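Local coordinates for Q protein (Phage 21, PDB 6P1B) that acts as a phage transcription antitermination factor in Q-dependent control of RNA polymerase, and probably binds DNA, at residues W23-Y28 with M53-C58; A96-Y101 with P121-C126. All blocks are in the same frame, centred on the assembly; numbering follows the deposited sequence. Where two conformers were deposited one is given.

Interaction 1 (W23-Y28 with M53-C58); sequences WGAWVY and MTRPMC. Unlike the reference sequence in segment 23-28: Trp-26 (reference His), Val-27 (reference Gly), Tyr-28 (reference Leu). Residue 24 of segment 23-28 comes from a tag, linker or insertion.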
ATOM      1  N   TRP A  23      -0.706  10.703  -3.208  1.00 10.16           N
ATOM      2  CA  TRP A  23      -0.856   9.782  -4.331  1.00 10.10           C
ATOM      3  C   TRP A  23      -2.089   8.894  -4.164  1.00 11.25           C
ATOM      4  O   TRP A  23      -2.816   8.654  -5.135  1.00 10.55           O
ATOM      5  CB  TRP A  23       0.423   8.942  -4.472  1.00  9.81           C
ATOM      6  CG  TRP A  23       0.258   7.710  -5.250  1.00 10.49           C
ATOM      7  CD1 TRP A  23       0.248   7.570  -6.613  1.00 11.18           C
ATOM      8  CD2 TRP A  23       0.064   6.384  -4.717  1.00  9.72           C
ATOM      9  NE1 TRP A  23       0.055   6.260  -6.957  1.00 11.30           N
ATOM     10  CE2 TRP A  23      -0.015   5.504  -5.809  1.00 10.48           C
ATOM     11  CE3 TRP A  23      -0.039   5.877  -3.421  1.00 10.70           C
ATOM     12  CZ2 TRP A  23      -0.222   4.144  -5.653  1.00 10.64           C
ATOM     13  CZ3 TRP A  23      -0.227   4.527  -3.250  1.00 10.51           C
ATOM     14  CH2 TRP A  23      -0.301   3.661  -4.372  1.00 13.36           C
ATOM     15  N   GLY A  24      -2.339   8.412  -2.943  1.00  9.79           N
ATOM     16  CA  GLY A  24      -3.504   7.598  -2.712  1.00 10.06           C
ATOM     17  C   GLY A  24      -4.794   8.322  -2.987  1.00 10.80           C
ATOM     18  O   GLY A  24      -5.712   7.773  -3.616  1.00 11.32           O
ATOM     19  N   ALA A  25      -4.883   9.566  -2.556  1.00 12.17           N
ATOM     20  CA  ALA A  25      -6.080  10.363  -2.897  1.00 12.28           C
ATOM     21  C   ALA A  25      -6.198  10.533  -4.413  1.00 13.63           C
ATOM     22  O   ALA A  25      -7.298  10.409  -4.982  1.00 13.46           O
ATOM     23  CB  ALA A  25      -6.023  11.715  -2.212  1.00 12.85           C
ATOM     24  N   TRP A  26      -5.067  10.798  -5.087  1.00 17.72           N
ATOM     25  CA  TRP A  26      -5.078  10.917  -6.550  1.00 14.57           C
ATOM     26  C   TRP A  26      -5.579   9.630  -7.222  1.00 16.45           C
ATOM     27  O   TRP A  26      -6.459   9.666  -8.095  1.00 15.98           O
ATOM     28  CB  TRP A  26      -3.677  11.281  -7.016  1.00 19.06           C
ATOM     29  CG  TRP A  26      -3.551  11.565  -8.496  1.00 20.40           C
ATOM     30  CD1 TRP A  26      -3.831  12.735  -9.124  1.00 20.78           C
ATOM     31  CD2 TRP A  26      -3.090  10.665  -9.492  1.00 14.90           C
ATOM     32  NE1 TRP A  26      -3.567  12.622 -10.472  1.00 16.89           N
ATOM     33  CE2 TRP A  26      -3.100  11.355 -10.716  1.00 17.16           C
ATOM     34  CE3 TRP A  26      -2.651   9.332  -9.468  1.00 27.99           C
ATOM     35  CZ2 TRP A  26      -2.708  10.760 -11.918  1.00 19.59           C
ATOM     36  CZ3 TRP A  26      -2.254   8.737 -10.668  1.00 19.34           C
ATOM     37  CH2 TRP A  26      -2.291   9.469 -11.878  1.00 20.58           C
ATOM     38  N   VAL A  27      -5.041   8.478  -6.814  1.00 12.23           N
ATOM     39  CA  VAL A  27      -5.448   7.185  -7.360  1.00 12.65           C
ATOM     40  C   VAL A  27      -6.932   6.967  -7.121  1.00 13.39           C
ATOM     41  O   VAL A  27      -7.683   6.604  -8.033  1.00 14.51           O
ATOM     42  CB  VAL A  27      -4.604   6.051  -6.731  1.00 11.90           C
ATOM     43  CG1 VAL A  27      -5.220   4.698  -6.993  1.00 12.59           C
ATOM     44  CG2 VAL A  27      -3.196   6.071  -7.283  1.00 11.70           C
ATOM     45  N   TYR A  28      -7.386   7.238  -5.885  1.00 17.18           N
ATOM     46  CA  TYR A  28      -8.774   7.011  -5.513  1.00 17.09           C
ATOM     47  C   TYR A  28      -9.713   7.856  -6.359  1.00 18.51           C
ATOM     48  O   TYR A  28     -10.840   7.432  -6.630  1.00 18.33           O
ATOM     49  CB  TYR A  28      -8.969   7.352  -4.045  1.00 18.04           C
ATOM     50  CG  TYR A  28     -10.256   6.880  -3.430  1.00 21.24           C
ATOM     51  CD1 TYR A  28     -10.491   5.531  -3.202  1.00 24.37           C
ATOM     52  CD2 TYR A  28     -11.246   7.784  -3.089  1.00 22.19           C
ATOM     53  CE1 TYR A  28     -11.686   5.096  -2.633  1.00 32.74           C
ATOM     54  CE2 TYR A  28     -12.449   7.359  -2.528  1.00 26.31           C
ATOM     55  CZ  TYR A  28     -12.650   6.013  -2.296  1.00 36.87           C
ATOM     56  OH  TYR A  28     -13.837   5.592  -1.737  1.00 44.70           O
ATOM     57  N   MET A  53     -14.828  13.385  -2.698  1.00 45.65           N
ATOM     58  CA  MET A  53     -13.410  13.460  -2.371  1.00 44.58           C
ATOM     59  C   MET A  53     -13.248  14.370  -1.162  1.00 42.78           C
ATOM     60  O   MET A  53     -13.752  15.504  -1.171  1.00 43.48           O
ATOM     61  CB  MET A  53     -12.609  14.011  -3.550  1.00 46.06           C
ATOM     62  CG  MET A  53     -12.768  13.229  -4.850  1.00 39.62           C
ATOM     63  SD  MET A  53     -11.953  11.660  -4.865  1.00 41.34           S
ATOM     64  CE  MET A  53     -10.259  12.176  -4.552  1.00 45.90           C
ATOM     65  N   THR A  54     -12.577  13.872  -0.112  1.00 26.62           N
ATOM     66  CA  THR A  54     -12.359  14.702   1.071  1.00 26.60           C
ATOM     67  C   THR A  54     -10.895  14.913   1.400  1.00 28.08           C
ATOM     68  O   THR A  54     -10.596  15.621   2.369  1.00 24.70           O
ATOM     69  CB  THR A  54     -13.050  14.095   2.298  1.00 27.69           C
ATOM     70  OG1 THR A  54     -12.723  12.709   2.400  1.00 26.30           O
ATOM     71  CG2 THR A  54     -14.574  14.270   2.193  1.00 40.63           C
ATOM     72  N   ARG A  55      -9.982  14.370   0.601  1.00 36.63           N
ATOM     73  CA  ARG A  55      -8.555  14.440   0.888  1.00 28.79           C
ATOM     74  C   ARG A  55      -7.842  15.159  -0.252  1.00 28.24           C
ATOM     75  O   ARG A  55      -8.239  15.041  -1.409  1.00 27.58           O
ATOM     76  CB  ARG A  55      -7.956  13.042   1.055  1.00 21.58           C
ATOM     77  CG  ARG A  55      -8.536  12.256   2.220  1.00 23.28           C
ATOM     78  CD  ARG A  55      -8.152  10.787   2.126  1.00 20.96           C
ATOM     79  NE  ARG A  55      -8.747  10.169   0.939  1.00 23.02           N
ATOM     80  CZ  ARG A  55      -8.324   9.026   0.399  1.00 25.01           C
ATOM     81  NH1 ARG A  55      -7.301   8.360   0.929  1.00 25.93           N
ATOM     82  NH2 ARG A  55      -8.920   8.547  -0.678  1.00 30.70           N
ATOM     83  N   PRO A  56      -6.794  15.918   0.040  1.00 29.21           N
ATOM     84  CA  PRO A  56      -6.043  16.564  -1.039  1.00 29.33           C
ATOM     85  C   PRO A  56      -5.219  15.534  -1.801  1.00 28.22           C
ATOM     86  O   PRO A  56      -4.856  14.474  -1.289  1.00 21.36           O
ATOM     87  CB  PRO A  56      -5.150  17.566  -0.301  1.00 24.30           C
ATOM     88  CG  PRO A  56      -4.923  16.955   1.006  1.00 25.66           C
ATOM     89  CD  PRO A  56      -6.178  16.157   1.359  1.00 25.64           C
ATOM     90  N   MET A  57      -4.929  15.862  -3.049  1.00 22.10           N
ATOM     91  CA  MET A  57      -4.122  14.984  -3.884  1.00 21.95           C
ATOM     92  C   MET A  57      -2.989  15.775  -4.524  1.00 20.58           C
ATOM     93  O   MET A  57      -3.000  17.010  -4.553  1.00 20.60           O
ATOM     94  CB  MET A  57      -4.974  14.305  -4.977  1.00 24.45           C
ATOM     95  CG  MET A  57      -5.579  15.244  -5.953  1.00 25.11           C
ATOM     96  SD  MET A  57      -6.769  14.462  -7.133  1.00 23.82           S
ATOM     97  CE  MET A  57      -7.968  13.887  -6.089  1.00 23.68           C
ATOM     98  N   CYS A  58      -2.043  15.031  -5.079  1.00 19.02           N
ATOM     99  CA  CYS A  58      -0.944  15.576  -5.848  1.00 19.47           C
ATOM    100  C   CYS A  58      -1.423  15.955  -7.253  1.00 22.35           C
ATOM    101  O   CYS A  58      -2.572  15.717  -7.631  1.00 25.54           O
ATOM    102  CB  CYS A  58       0.184  14.564  -5.913  1.00 20.67           C
ATOM    103  SG  CYS A  58      -0.304  12.936  -6.549  1.00 18.13           S
TER
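Ala-25 points at the 53-58 loop and is closely packed by it. Its CB lies 3.1 Å from Pro-56 O, a tight contact. It also meets Met-57 CB and Arg-55 CB, the latter at 4.0 Å. Three consecutive loop residues thus wrap one methyl group. Met-53, two residues before Arg-55, brings its CE to 3.5 Å from Ala-25 O.

Arg-55 passes beside the Ala-25 methyl. A bend at chi3 (-65°) turns its guanidinium back toward the helix. Ala-25 CA lies off one face of the group, toward its rim. The guanidinium edge meets Tyr-28, with Arg-55 NH2 3.4 Å from Tyr-28 CD2. The ring and guanidinium planes stand 77° apart, so this is not a parallel stack. The polar end is held further on: NH2 donates to Ala-89 O, and NH1 makes a weak bond to Tyr-88 O. Arg-55 therefore ties the loop to the end of helix 78-88 as well.

Two sulfurs lie obliquely beside the five-membered ring of Trp-26. Met-57 SD is 3.9 Å from Trp-26 CD1, and the two side chains cross at about a right angle. Cys-58 SG sits 3.8 Å from Trp-26 CB and also reaches Trp-23 CA. CG anti to the backbone N (chi1 -175°) carries the indole to the side where Cys-58 O meets CD1. Trp-26 NE1 bonds Asp-60 OD1 at the start of helix 60-74, which would help hold the indole's rotation.

The loop joins the last turns of helix 10-28 by side-chain packing, with Met-aromatic and cysteine sulfur-aromatic contacts at Trp-26. It is a connector between helices 38-45 and 60-74 that packs on the C-terminal end of helix 10-28, in a largely helical fold.

Interaction 2 (A96-Y101 with P121-C126); sequences AIASYY and PSLATC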
ATOM      1  N   ALA A  96      -9.144  -2.152  10.073  1.00 22.42           N
ATOM      2  CA  ALA A  96     -10.050  -2.677   9.063  1.00 27.95           C
ATOM      3  C   ALA A  96      -9.323  -3.672   8.165  1.00 21.46           C
ATOM      4  O   ALA A  96      -9.833  -4.766   7.877  1.00 19.60           O
ATOM      5  CB  ALA A  96     -10.639  -1.516   8.246  1.00 34.43           C
ATOM      6  N   ILE A  97      -8.122  -3.304   7.713  1.00 19.87           N
ATOM      7  CA  ILE A  97      -7.336  -4.190   6.856  1.00 19.00           C
ATOM      8  C   ILE A  97      -7.039  -5.503   7.577  1.00 18.08           C
ATOM      9  O   ILE A  97      -7.222  -6.613   7.023  1.00 17.55           O
ATOM     10  CB  ILE A  97      -6.041  -3.477   6.440  1.00 19.80           C
ATOM     11  CG1 ILE A  97      -6.353  -2.186   5.685  1.00 21.15           C
ATOM     12  CG2 ILE A  97      -5.217  -4.417   5.540  1.00 19.50           C
ATOM     13  CD1 ILE A  97      -5.116  -1.324   5.334  1.00 22.89           C
ATOM     14  N   ALA A  98      -6.530  -5.394   8.805  1.00 18.39           N
ATOM     15  CA  ALA A  98      -6.211  -6.591   9.592  1.00 17.92           C
ATOM     16  C   ALA A  98      -7.447  -7.462   9.823  1.00 17.85           C
ATOM     17  O   ALA A  98      -7.363  -8.705   9.785  1.00 17.41           O
ATOM     18  CB  ALA A  98      -5.596  -6.185  10.930  1.00 19.10           C
ATOM     19  N   SER A  99      -8.604  -6.840  10.067  1.00 22.75           N
ATOM     20  CA  SER A  99      -9.812  -7.614  10.327  0.57 25.05           C
ATOM     21  C   SER A  99     -10.270  -8.359   9.085  1.00 25.90           C
ATOM     22  O   SER A  99     -10.731  -9.505   9.176  1.00 21.49           O
ATOM     23  CB  SER A  99     -10.925  -6.692  10.823  0.57 27.19           C
ATOM     24  OG  SER A  99     -10.514  -6.000  11.969  0.57 22.82           O
ATOM     25  N   TYR A 100     -10.154  -7.726   7.910  1.00 19.53           N
ATOM     26  CA  TYR A 100     -10.452  -8.453   6.688  1.00 23.77           C
ATOM     27  C   TYR A 100      -9.572  -9.705   6.585  1.00 25.44           C
ATOM     28  O   TYR A 100     -10.071 -10.836   6.398  1.00 23.61           O
ATOM     29  CB  TYR A 100     -10.247  -7.567   5.470  1.00 25.27           C
ATOM     30  CG  TYR A 100     -10.265  -8.364   4.164  1.00 35.32           C
ATOM     31  CD1 TYR A 100      -9.095  -8.727   3.529  1.00 35.17           C
ATOM     32  CD2 TYR A 100     -11.481  -8.762   3.584  1.00 39.53           C
ATOM     33  CE1 TYR A 100      -9.110  -9.459   2.338  1.00 36.98           C
ATOM     34  CE2 TYR A 100     -11.508  -9.491   2.397  1.00 38.01           C
ATOM     35  CZ  TYR A 100     -10.312  -9.833   1.779  1.00 33.76           C
ATOM     36  OH  TYR A 100     -10.318 -10.552   0.619  1.00 42.58           O
ATOM     37  N   TYR A 101      -8.248  -9.516   6.698  1.00 19.16           N
ATOM     38  CA  TYR A 101      -7.342 -10.664   6.570  1.00 19.94           C
ATOM     39  C   TYR A 101      -7.538 -11.699   7.673  1.00 18.95           C
ATOM     40  O   TYR A 101      -7.364 -12.895   7.434  1.00 25.94           O
ATOM     41  CB  TYR A 101      -5.896 -10.168   6.508  1.00 17.77           C
ATOM     42  CG  TYR A 101      -5.574  -9.690   5.125  1.00 21.34           C
ATOM     43  CD1 TYR A 101      -5.298 -10.607   4.093  1.00 20.42           C
ATOM     44  CD2 TYR A 101      -5.609  -8.333   4.805  1.00 20.95           C
ATOM     45  CE1 TYR A 101      -5.027 -10.171   2.809  1.00 26.34           C
ATOM     46  CE2 TYR A 101      -5.346  -7.905   3.508  1.00 26.20           C
ATOM     47  CZ  TYR A 101      -5.045  -8.833   2.521  1.00 30.97           C
ATOM     48  OH  TYR A 101      -4.779  -8.411   1.233  1.00 42.35           O
ATOM     49  N   PRO A 121      -4.555 -17.625  12.412  1.00 26.11           N
ATOM     50  CA  PRO A 121      -3.923 -16.536  13.177  1.00 26.07           C
ATOM     51  C   PRO A 121      -4.949 -15.683  13.923  1.00 24.68           C
ATOM     52  O   PRO A 121      -6.068 -15.454  13.455  1.00 24.78           O
ATOM     53  CB  PRO A 121      -3.204 -15.708  12.103  1.00 28.44           C
ATOM     54  CG  PRO A 121      -3.983 -15.966  10.838  1.00 26.72           C
ATOM     55  CD  PRO A 121      -4.460 -17.424  10.956  1.00 22.90           C
ATOM     56  N   SER A 122      -4.521 -15.183  15.076  1.00 26.20           N
ATOM     57  CA  SER A 122      -5.308 -14.263  15.877  1.00 28.13           C
ATOM     58  C   SER A 122      -5.397 -12.889  15.209  1.00 28.44           C
ATOM     59  O   SER A 122      -4.617 -12.552  14.295  1.00 27.32           O
ATOM     60  CB  SER A 122      -4.679 -14.087  17.262  1.00 29.74           C
ATOM     61  OG  SER A 122      -3.482 -13.326  17.175  1.00 29.72           O
ATOM     62  N   LEU A 123      -6.367 -12.085  15.690  1.00 22.07           N
ATOM     63  CA  LEU A 123      -6.472 -10.721  15.178  1.00 20.55           C
ATOM     64  C   LEU A 123      -5.192  -9.948  15.469  1.00 20.15           C
ATOM     65  O   LEU A 123      -4.674  -9.255  14.600  1.00 18.77           O
ATOM     66  CB  LEU A 123      -7.679 -10.005  15.796  1.00 21.08           C
ATOM     67  CG  LEU A 123      -7.852  -8.523  15.453  1.00 20.04           C
ATOM     68  CD1 LEU A 123      -8.022  -8.308  13.960  1.00 18.57           C
ATOM     69  CD2 LEU A 123      -9.028  -7.913  16.228  1.00 21.12           C
ATOM     70  N   ALA A 124      -4.635 -10.108  16.668  1.00 21.71           N
ATOM     71  CA  ALA A 124      -3.417  -9.367  17.021  1.00 21.72           C
ATOM     72  C   ALA A 124      -2.275  -9.735  16.088  1.00 20.84           C
ATOM     73  O   ALA A 124      -1.501  -8.871  15.643  1.00 19.95           O
ATOM     74  CB  ALA A 124      -3.028  -9.649  18.466  1.00 23.92           C
ATOM     75  N   THR A 125      -2.153 -11.014  15.770  1.00 21.23           N
ATOM     76  CA  THR A 125      -1.130 -11.428  14.811  1.00 20.66           C
ATOM     77  C   THR A 125      -1.356 -10.776  13.453  1.00 18.73           C
ATOM     78  O   THR A 125      -0.424 -10.223  12.859  1.00 17.93           O
ATOM     79  CB  THR A 125      -1.115 -12.933  14.702  1.00 21.91           C
ATOM     80  OG1 THR A 125      -0.730 -13.481  15.962  1.00 23.96           O
ATOM     81  CG2 THR A 125      -0.128 -13.384  13.613  1.00 21.54           C
ATOM     82  N   CYS A 126      -2.578 -10.875  12.927  1.00 20.15           N
ATOM     83  CA  CYS A 126      -2.870 -10.260  11.631  1.00 21.38           C
ATOM     84  C   CYS A 126      -2.586  -8.756  11.640  1.00 16.63           C
ATOM     85  O   CYS A 126      -2.066  -8.204  10.662  1.00 16.46           O
ATOM     86  CB  CYS A 126      -4.319 -10.533  11.241  1.00 19.98           C
ATOM     87  SG  CYS A 126      -4.697 -12.269  10.892  1.00 21.44           S
TER
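Cys-126, whose side chain points toward the helix of Ala-98, donates its backbone N to Ser-122 O at 3.0 Å. This bond belongs to the first turn of helix 123-155, where Ser-122 is the N-cap residue. Ser-122 OG and Thr-125 OG1 share a further hydrogen bond.

Cys-126 CB lies 3.8 Å from Ala-98 O. Ala-98 CB in turn meets the backbone of Cys-126, 4.0 Å from Cys-126 C. The small side chains let the two helix backbones come close, with CA atoms of this pair 5.4 Å apart. Leu-123 reaches over from one turn earlier. Its CG is anti to the backbone N (chi1 175°), and this brings Leu-123 CD1 to 4.1 Å from Ser-99 CA. In another structure of this protein Cys-126 is disulfide-bonded to Cys-112; here it is not.

The contact joins helix 94-104 to the start of helix 123-155, with the antiparallel hairpin of strands 108-112 and 115-119 between them in the chain. Ala-98 also touches Arg-127 and Val-130 further along helix 123-155, while Ile-97 and Tyr-101 pack against helix 78-88.

How the interactions relate
Interaction 1 comes wholly before interaction 2 along the chain. Their centres lie about 26 Å apart, and their nearest atoms about 11 Å apart. They share no helix or strand. Interaction 1 packs helix 10-28 against the loop before helix 60-74. Interaction 2 joins helix 94-104 to helix 123-155 near the hairpin. Helix 78-88 links the two regions: Arg-55 of interaction 1 bonds the backbone just past its C-terminal end, at Ala-89 O, and its side chains touch Ile-97 and Tyr-101 of interaction 2. All four segments belong to the phage antitermination Q region, related to helix-turn-helix proteins, which is consistent with DNA binding.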